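Long-range contacts in NADH oxidoreductase (Mesorhizobium loti, PDB 3PI7), which probably binds NADPH and acts as an oxidoreductase on NAD(P)H, possibly passing electrons to a quinone: residues M170-S175 with D239-P244; G189-V194 with A210-N215; A257-Y262 with K283-F288. All blocks are in the same frame, centred on the assembly; numbering follows the deposited sequence.

Interaction 1: M170-S175 with D239-P244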
loop_
_atom_site.group_PDB
_atom_site.type_symbol
_atom_site.label_atom_id
_atom_site.label_comp_id
_atom_site.label_asym_id
_atom_site.label_seq_id
_atom_site.Cartn_x
_atom_site.Cartn_y
_atom_site.Cartn_z
HETATM N N MSE A 170 5.470 7.384 14.059
HETATM C CA MSE A 170 4.391 6.639 14.704
HETATM C C MSE A 170 3.267 7.566 15.079
HETATM O O MSE A 170 3.511 8.614 15.664
HETATM C CB MSE A 170 4.877 5.920 15.971
HETATM C CG MSE A 170 5.796 4.775 15.650
HETATM SE SE MSE A 170 6.180 3.716 17.186
HETATM C CE MSE A 170 7.237 5.021 18.171
ATOM N N THR A 171 2.030 7.182 14.744
ATOM C CA THR A 171 0.860 7.896 15.271
ATOM C C THR A 171 0.488 7.267 16.626
ATOM O O THR A 171 0.939 6.157 16.943
ATOM C CB THR A 171 -0.307 7.859 14.320
ATOM O OG1 THR A 171 -0.479 6.529 13.851
ATOM C CG2 THR A 171 -0.163 8.804 13.186
ATOM N N ALA A 172 -0.361 7.950 17.430
ATOM C CA ALA A 172 -0.777 7.498 18.777
ATOM C C ALA A 172 0.467 7.322 19.629
ATOM O O ALA A 172 0.680 6.269 20.227
ATOM C CB ALA A 172 -1.577 6.194 18.707
ATOM N N GLY A 173 1.322 8.331 19.599
ATOM C CA GLY A 173 2.602 8.316 20.292
ATOM C C GLY A 173 2.566 7.983 21.766
ATOM O O GLY A 173 3.511 7.397 22.289
ATOM N N ALA A 174 1.479 8.308 22.447
ATOM C CA ALA A 174 1.429 8.064 23.885
ATOM C C ALA A 174 0.937 6.669 24.264
ATOM O O ALA A 174 0.841 6.371 25.459
ATOM C CB ALA A 174 0.556 9.109 24.539
ATOM N N SER A 175 0.618 5.814 23.281
ATOM C CA SER A 175 0.112 4.471 23.575
ATOM C C SER A 175 1.206 3.604 24.214
ATOM O O SER A 175 2.384 3.881 24.004
ATOM C CB SER A 175 -0.415 3.818 22.302
ATOM O OG SER A 175 0.648 3.461 21.436
ATOM N N ASP A 239 1.470 3.037 11.820
ATOM C CA ASP A 239 0.249 3.787 12.039
ATOM C C ASP A 239 -0.854 3.008 12.755
ATOM O O ASP A 239 -1.378 2.033 12.213
ATOM C CB ASP A 239 -0.254 4.247 10.662
ATOM C CG ASP A 239 -1.549 5.047 10.671
ATOM O OD1 ASP A 239 -1.810 5.760 11.673
ATOM O OD2 ASP A 239 -2.273 4.994 9.661
ATOM N N ALA A 240 -1.271 3.506 13.930
ATOM C CA ALA A 240 -2.365 2.919 14.709
ATOM C C ALA A 240 -3.695 3.678 14.496
ATOM O O ALA A 240 -4.732 3.257 15.039
ATOM C CB ALA A 240 -2.015 2.977 16.212
ATOM N N VAL A 241 -3.659 4.823 13.790
ATOM C CA VAL A 241 -4.776 5.750 13.756
ATOM C C VAL A 241 -5.511 5.752 12.427
ATOM O O VAL A 241 -6.742 5.676 12.425
ATOM C CB VAL A 241 -4.270 7.177 14.141
ATOM C CG1 VAL A 241 -5.366 8.233 14.045
ATOM C CG2 VAL A 241 -3.675 7.192 15.557
ATOM N N THR A 242 -4.764 5.832 11.297
ATOM C CA THR A 242 -5.311 5.967 9.952
ATOM C C THR A 242 -6.027 7.313 9.896
ATOM O O THR A 242 -5.623 8.239 10.606
ATOM C CB THR A 242 -6.145 4.755 9.458
ATOM O OG1 THR A 242 -7.473 4.809 9.991
ATOM C CG2 THR A 242 -5.481 3.421 9.771
ATOM N N GLY A 243 -6.979 7.449 8.974
ATOM C CA GLY A 243 -7.708 8.694 8.765
ATOM C C GLY A 243 -6.854 9.829 8.228
ATOM O O GLY A 243 -5.725 9.614 7.765
ATOM N N PRO A 244 -7.393 11.056 8.327
ATOM C CA PRO A 244 -6.692 12.259 7.810
ATOM C C PRO A 244 -5.299 12.506 8.370
ATOM O O PRO A 244 -4.418 12.972 7.626
ATOM C CB PRO A 244 -7.620 13.405 8.228
ATOM C CG PRO A 244 -8.966 12.781 8.326
ATOM C CD PRO A 244 -8.742 11.391 8.838
#

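Interaction 2: G189-V194 with A210-N215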
loop_
_atom_site.group_PDB
_atom_site.type_symbol
_atom_site.label_atom_id
_atom_site.label_comp_id
_atom_site.label_asym_id
_atom_site.label_seq_id
_atom_site.Cartn_x
_atom_site.Cartn_y
_atom_site.Cartn_z
ATOM N N GLY A 189 19.812 3.942 18.996
ATOM C CA GLY A 189 20.077 5.223 18.347
ATOM C C GLY A 189 19.101 5.612 17.254
ATOM O O GLY A 189 19.436 6.423 16.381
ATOM N N PHE A 190 17.897 5.002 17.245
ATOM C CA PHE A 190 16.884 5.372 16.275
ATOM C C PHE A 190 16.150 6.612 16.809
ATOM O O PHE A 190 16.256 6.947 17.998
ATOM C CB PHE A 190 15.944 4.211 15.953
ATOM C CG PHE A 190 16.605 3.197 15.049
ATOM C CD1 PHE A 190 17.493 2.255 15.564
ATOM C CD2 PHE A 190 16.298 3.146 13.697
ATOM C CE1 PHE A 190 18.111 1.324 14.730
ATOM C CE2 PHE A 190 16.917 2.214 12.859
ATOM C CZ PHE A 190 17.802 1.289 13.386
ATOM N N ARG A 191 15.455 7.315 15.917
ATOM C CA ARG A 191 14.855 8.615 16.194
ATOM C C ARG A 191 13.372 8.613 15.918
ATOM O O ARG A 191 12.937 8.913 14.818
ATOM C CB ARG A 191 15.558 9.666 15.348
ATOM C CG ARG A 191 17.000 9.837 15.771
ATOM C CD ARG A 191 17.765 10.718 14.796
ATOM N NE ARG A 191 17.277 12.104 14.792
ATOM C CZ ARG A 191 17.700 13.047 15.628
ATOM N NH1 ARG A 191 18.580 12.756 16.583
ATOM N NH2 ARG A 191 17.223 14.282 15.538
ATOM N N PRO A 192 12.572 8.369 16.956
ATOM C CA PRO A 192 11.126 8.299 16.739
ATOM C C PRO A 192 10.516 9.664 16.523
ATOM O O PRO A 192 10.843 10.617 17.221
ATOM C CB PRO A 192 10.596 7.662 18.040
ATOM C CG PRO A 192 11.791 7.052 18.688
ATOM C CD PRO A 192 12.937 7.918 18.309
ATOM N N ILE A 193 9.578 9.730 15.585
ATOM C CA ILE A 193 8.803 10.937 15.320
ATOM C C ILE A 193 7.409 10.522 15.684
ATOM O O ILE A 193 6.871 9.642 15.015
ATOM C CB ILE A 193 8.939 11.375 13.844
ATOM C CG1 ILE A 193 10.389 11.758 13.491
ATOM C CG2 ILE A 193 7.924 12.495 13.482
ATOM C CD1 ILE A 193 10.657 11.633 11.931
ATOM N N VAL A 194 6.804 11.121 16.719
ATOM C CA VAL A 194 5.495 10.636 17.097
ATOM C C VAL A 194 4.502 11.767 17.175
ATOM O O VAL A 194 4.878 12.901 17.429
ATOM C CB VAL A 194 5.514 9.813 18.427
ATOM C CG1 VAL A 194 6.538 8.674 18.365
ATOM C CG2 VAL A 194 5.756 10.698 19.647
ATOM N N ALA A 210 11.696 9.917 22.377
ATOM C CA ALA A 210 11.195 10.382 21.083
ATOM C C ALA A 210 12.009 11.578 20.625
ATOM O O ALA A 210 12.323 12.450 21.443
ATOM C CB ALA A 210 9.731 10.736 21.167
ATOM N N ALA A 211 12.439 11.570 19.353
ATOM C CA ALA A 211 13.215 12.694 18.796
ATOM C C ALA A 211 12.302 13.866 18.517
ATOM O O ALA A 211 12.691 15.016 18.719
ATOM C CB ALA A 211 13.921 12.267 17.516
ATOM N N HIS A 212 11.092 13.577 18.022
ATOM C CA HIS A 212 10.085 14.600 17.742
ATOM C C HIS A 212 8.743 14.170 18.282
ATOM O O HIS A 212 8.345 13.016 18.111
ATOM C CB HIS A 212 9.970 14.833 16.212
ATOM C CG HIS A 212 11.212 15.383 15.586
ATOM N ND1 HIS A 212 11.390 16.747 15.426
ATOM C CD2 HIS A 212 12.280 14.736 15.062
ATOM C CE1 HIS A 212 12.557 16.883 14.808
ATOM N NE2 HIS A 212 13.144 15.706 14.602
ATOM N N VAL A 213 7.999 15.115 18.852
ATOM C CA VAL A 213 6.660 14.837 19.361
ATOM C C VAL A 213 5.811 15.954 18.822
ATOM O O VAL A 213 6.035 17.103 19.176
ATOM C CB VAL A 213 6.557 14.677 20.906
ATOM C CG1 VAL A 213 5.130 14.273 21.311
ATOM C CG2 VAL A 213 7.548 13.650 21.411
ATOM N N LEU A 214 4.896 15.637 17.915
ATOM C CA LEU A 214 4.093 16.682 17.275
ATOM C C LEU A 214 2.659 16.604 17.726
ATOM O O LEU A 214 2.079 15.523 17.734
ATOM C CB LEU A 214 4.157 16.550 15.746
ATOM C CG LEU A 214 5.568 16.427 15.098
ATOM C CD1 LEU A 214 5.457 16.320 13.603
ATOM C CD2 LEU A 214 6.458 17.591 15.483
ATOM N N ASN A 215 2.093 17.753 18.091
ATOM C CA ASN A 215 0.692 17.834 18.481
ATOM C C ASN A 215 -0.092 18.042 17.184
ATOM O O ASN A 215 0.038 19.077 16.513
ATOM C CB ASN A 215 0.450 18.940 19.539
ATOM C CG ASN A 215 -0.946 18.906 20.105
ATOM O OD1 ASN A 215 -1.882 18.406 19.476
ATOM N ND2 ASN A 215 -1.116 19.407 21.318
#

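Interaction 3: A257-Y262 with K283-F288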
loop_
_atom_site.group_PDB
_atom_site.type_symbol
_atom_site.label_atom_id
_atom_site.label_comp_id
_atom_site.label_asym_id
_atom_site.label_seq_id
_atom_site.Cartn_x
_atom_site.Cartn_y
_atom_site.Cartn_z
ATOM N N ALA A 257 8.780 5.598 1.274
ATOM C CA ALA A 257 8.072 5.491 2.530
ATOM C C ALA A 257 7.116 4.321 2.524
ATOM O O ALA A 257 6.505 4.019 1.497
ATOM C CB ALA A 257 7.306 6.753 2.809
ATOM N N ARG A 258 7.050 3.634 3.670
ATOM C CA ARG A 258 6.146 2.495 3.881
ATOM C C ARG A 258 5.173 2.866 4.993
ATOM O O ARG A 258 5.590 3.160 6.135
ATOM C CB ARG A 258 6.931 1.238 4.258
ATOM C CG ARG A 258 7.784 0.696 3.121
ATOM C CD ARG A 258 8.725 -0.359 3.639
ATOM N NE ARG A 258 8.029 -1.503 4.218
ATOM C CZ ARG A 258 8.634 -2.438 4.949
ATOM N NH1 ARG A 258 9.931 -2.349 5.212
ATOM N NH2 ARG A 258 7.942 -3.460 5.433
ATOM N N TRP A 259 3.895 2.895 4.655
ATOM C CA TRP A 259 2.823 3.208 5.608
ATOM C C TRP A 259 2.336 1.874 6.090
ATOM O O TRP A 259 1.805 1.100 5.288
ATOM C CB TRP A 259 1.751 3.994 4.860
ATOM C CG TRP A 259 0.521 4.414 5.612
ATOM C CD1 TRP A 259 0.233 4.243 6.938
ATOM C CD2 TRP A 259 -0.538 5.195 5.062
ATOM N NE1 TRP A 259 -0.973 4.844 7.237
ATOM C CE2 TRP A 259 -1.489 5.394 6.085
ATOM C CE3 TRP A 259 -0.835 5.646 3.758
ATOM C CZ2 TRP A 259 -2.676 6.111 5.864
ATOM C CZ3 TRP A 259 -2.008 6.357 3.541
ATOM C CH2 TRP A 259 -2.892 6.618 4.588
ATOM N N ILE A 260 2.673 1.540 7.337
ATOM C CA ILE A 260 2.370 0.233 7.924
ATOM C C ILE A 260 1.245 0.399 8.922
ATOM O O ILE A 260 1.426 0.971 9.989
ATOM C CB ILE A 260 3.620 -0.404 8.561
ATOM C CG1 ILE A 260 4.748 -0.508 7.514
ATOM C CG2 ILE A 260 3.249 -1.795 9.157
ATOM C CD1 ILE A 260 6.074 -1.069 7.999
ATOM N N ILE A 261 0.062 -0.023 8.514
ATOM C CA ILE A 261 -1.146 0.180 9.323
ATOM C C ILE A 261 -1.307 -1.005 10.265
ATOM O O ILE A 261 -1.342 -2.140 9.798
ATOM C CB ILE A 261 -2.367 0.349 8.380
ATOM C CG1 ILE A 261 -2.246 1.699 7.633
ATOM C CG2 ILE A 261 -3.671 0.260 9.196
ATOM C CD1 ILE A 261 -3.339 2.044 6.566
ATOM N N TYR A 262 -1.444 -0.755 11.571
ATOM C CA TYR A 262 -1.644 -1.879 12.506
ATOM C C TYR A 262 -2.841 -1.611 13.462
ATOM O O TYR A 262 -3.165 -2.442 14.303
ATOM C CB TYR A 262 -0.357 -2.166 13.267
ATOM C CG TYR A 262 0.010 -1.089 14.257
ATOM C CD1 TYR A 262 0.834 -0.032 13.891
ATOM C CD2 TYR A 262 -0.401 -1.168 15.583
ATOM C CE1 TYR A 262 1.216 0.941 14.812
ATOM C CE2 TYR A 262 -0.083 -0.167 16.496
ATOM C CZ TYR A 262 0.756 0.864 16.113
ATOM O OH TYR A 262 1.135 1.804 17.018
ATOM N N LYS A 283 6.387 4.737 -2.952
ATOM C CA LYS A 283 5.799 4.566 -1.612
ATOM C C LYS A 283 4.936 3.306 -1.593
ATOM O O LYS A 283 4.492 2.849 -2.650
ATOM C CB LYS A 283 4.979 5.799 -1.187
ATOM C CG LYS A 283 5.832 7.038 -0.938
ATOM C CD LYS A 283 5.004 8.156 -0.322
ATOM C CE LYS A 283 5.891 9.369 -0.144
ATOM N NZ LYS A 283 5.097 10.532 0.405
ATOM N N HIS A 284 4.785 2.693 -0.400
ATOM C CA HIS A 284 4.024 1.460 -0.225
ATOM C C HIS A 284 3.090 1.603 0.935
ATOM O O HIS A 284 3.373 2.344 1.878
ATOM C CB HIS A 284 4.975 0.282 0.073
ATOM C CG HIS A 284 5.542 -0.361 -1.133
ATOM N ND1 HIS A 284 6.625 0.199 -1.814
ATOM C CD2 HIS A 284 5.164 -1.495 -1.761
ATOM C CE1 HIS A 284 6.853 -0.598 -2.855
ATOM N NE2 HIS A 284 6.006 -1.628 -2.872
ATOM N N ILE A 285 2.003 0.874 0.901
ATOM C CA ILE A 285 1.052 0.854 2.019
ATOM C C ILE A 285 0.790 -0.602 2.342
ATOM O O ILE A 285 0.429 -1.374 1.460
ATOM C CB ILE A 285 -0.284 1.623 1.734
ATOM C CG1 ILE A 285 -0.009 3.001 1.092
ATOM C CG2 ILE A 285 -1.154 1.747 3.029
ATOM C CD1 ILE A 285 -1.250 3.773 0.629
ATOM N N GLU A 286 0.932 -0.969 3.614
ATOM C CA GLU A 286 0.726 -2.356 4.011
ATOM C C GLU A 286 0.113 -2.400 5.405
ATOM O O GLU A 286 -0.112 -1.350 6.004
ATOM C CB GLU A 286 2.071 -3.098 3.996
ATOM C CG GLU A 286 3.116 -2.412 4.842
ATOM C CD GLU A 286 4.535 -2.912 4.649
ATOM O OE1 GLU A 286 4.931 -3.847 5.381
ATOM O OE2 GLU A 286 5.266 -2.333 3.815
ATOM N N GLY A 287 -0.127 -3.612 5.897
ATOM C CA GLY A 287 -0.634 -3.793 7.245
ATOM C C GLY A 287 0.310 -4.641 8.070
ATOM O O GLY A 287 1.189 -5.323 7.542
ATOM N N PHE A 288 0.142 -4.581 9.370
ATOM C CA PHE A 288 0.882 -5.443 10.255
ATOM C C PHE A 288 -0.115 -6.043 11.221
ATOM O O PHE A 288 -0.877 -5.297 11.834
ATOM C CB PHE A 288 1.981 -4.669 11.025
ATOM C CG PHE A 288 2.691 -5.600 11.975
ATOM C CD1 PHE A 288 2.207 -5.805 13.267
ATOM C CD2 PHE A 288 3.805 -6.321 11.561
ATOM C CE1 PHE A 288 2.848 -6.686 14.136
ATOM C CE2 PHE A 288 4.441 -7.216 12.437
ATOM C CZ PHE A 288 3.934 -7.409 13.701
HETATM O O HOH W 1 -2.323 -5.099 14.039
#

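Interaction 1: M170-S175 with D239-P244
Thr-171 meets Asp-239 through its hydroxyl: Thr-171 OG1 donates to Asp-239 OD1 at 2.7 Å, and OD1 accepts with its anti lone pair, the one away from OD2. OG1 is placed there by a first torsion of 47°, which sets it between the backbone N and the carbonyl carbon. Asp-239 OD1 also accepts from Thr-242 N at 3.0 Å on its syn side and from Val-241 N at 3.0 Å, well above the carboxylate plane; the Val-241 bond closes an Asx turn. Beside this polar pair, Thr-171 CB rests 3.6 Å from Val-241 CG2. The next residue, Ala-172, adds its methyl, with CB 3.9 Å from Val-241 CG2 and 4.1 Å from Ala-240 CB. Ala-172 then opens a type I turn ending at Ser-175, whose side chain N-caps helix 176-188 by bonding to Cys-178 N. The contact thus joins the loops that follow two neighbouring parallel strands of the Rossmann domain, 167-170 and 236-239. Three donors converge on OD1 and Trp-259 NE1 takes OD2, so the buried carboxylate is fixed in rotation and is likely to be favoured in its ionised form.

Interaction 2: G189-V194 with A210-N215
The beta-alpha-beta unit made of strand 191-196, helix 202-208 and strand 212-215 brings its two strands together here, side by side and parallel, with Ile-193 next to His-212 and Val-194 next to Val-213. Pro-192 O begins the pairing by accepting from His-212 N at 3.1 Å; Ala-211 N lies 2.8 Å from the same oxygen but makes only a weak, bent bond. Val-194 is then bonded through both its backbone N and its backbone O, N donating to His-212 O at 2.8 Å and O accepting from Leu-214 N at 2.8 Å. In the six-stranded parallel sheet of the Rossmann domain, strand 212-215 is the outermost strand at this end within the chain, and the unit supplies the second and third strands of the 3-2-1-4-5-6 order. On one face the Ile-193 and His-212 side chains point the same way, CG1 of the isoleucine 3.9 Å from CD2 of the imidazole, beneath helix 221-232. On the opposite face Val-194 CG2 meets Val-213 CG2 at 3.9 Å, and Leu-205 of helix 202-208 packs on both valines. At the start of the pairing Arg-191 CB touches Ala-211 CB at 3.8 Å. The arginine chain bends at its third torsion (66°), and the Ala-211 methyl lies over one face of the guanidinium, toward its rim. Glu-232 receives both Arg-191 NE, in a salt bridge, and His-212 NE2, while His-212 ND1 bonds a glycerol.

Interaction 3: A257-Y262 with K283-F288
Arg-258 and Glu-286 form a two-pronged, side-on salt bridge between neighbouring strands: Arg-258 NE donates to Glu-286 OE2 at 2.9 Å and NH2 to OE1 at 3.0 Å. Both oxygens lie close to the guanidinium plane, although the carboxylate is turned 31° against it. An alanine in place of Arg-258 would remove the guanidinium and probably leave the Glu-286 carboxylate without its charged mate and freer to turn. Five backbone hydrogen bonds run between the strands, beginning with His-284 N to Ala-257 O and ending with Phe-288 N to Ile-261 O; Ile-261 N meets Glu-286 O at 2.8 Å, almost straight. This is the parallel pairing of the last two strands of the Rossmann sheet. Strand 284-287 lies at the sheet's edge within the chain, and Ile-285 makes backbone hydrogen bonds to the second subunit, packing also on Ile-285 of that subunit. Among the apolar contacts, Trp-259 CE3 lies 3.7 Å from Ile-285 CD1, and one face of the indole carries Ile-285 CG2 and Ile-261 CD1 toward its rim. On the other side of the sheet Glu-286 CG, set between its backbone N and carbonyl carbon (chi1 55°), packs 3.7 Å from Ile-260 CG1, and Ile-260 CG2 lies 3.7 Å from Phe-288 CB. Just past the strands, one water donates to Tyr-262 O at 2.8 Å and to Phe-288 O at 2.6 Å.

Overall arrangement
Following the chain from the N terminus, the first of these segments is 170-175, where interaction 1 opens. The loop it closes returns at 239-244, and interaction 2, joining 189-194 to 210-215, is nested wholly within it. Interaction 3 opens only after interaction 1 has closed, with helix 243-252 leading to its first strand. Interaction 1 touches both others: Met-170 N probably bonds Ile-193 O on one flank, and Asp-239 N probably bonds Ile-260 O on the other. Interactions 2 and 3 stay about 9 Å apart at their nearest atoms. Together they span the parallel sheet, from strand 212-215, outermost within the chain, through its middle to strand 284-287 at the subunit interface.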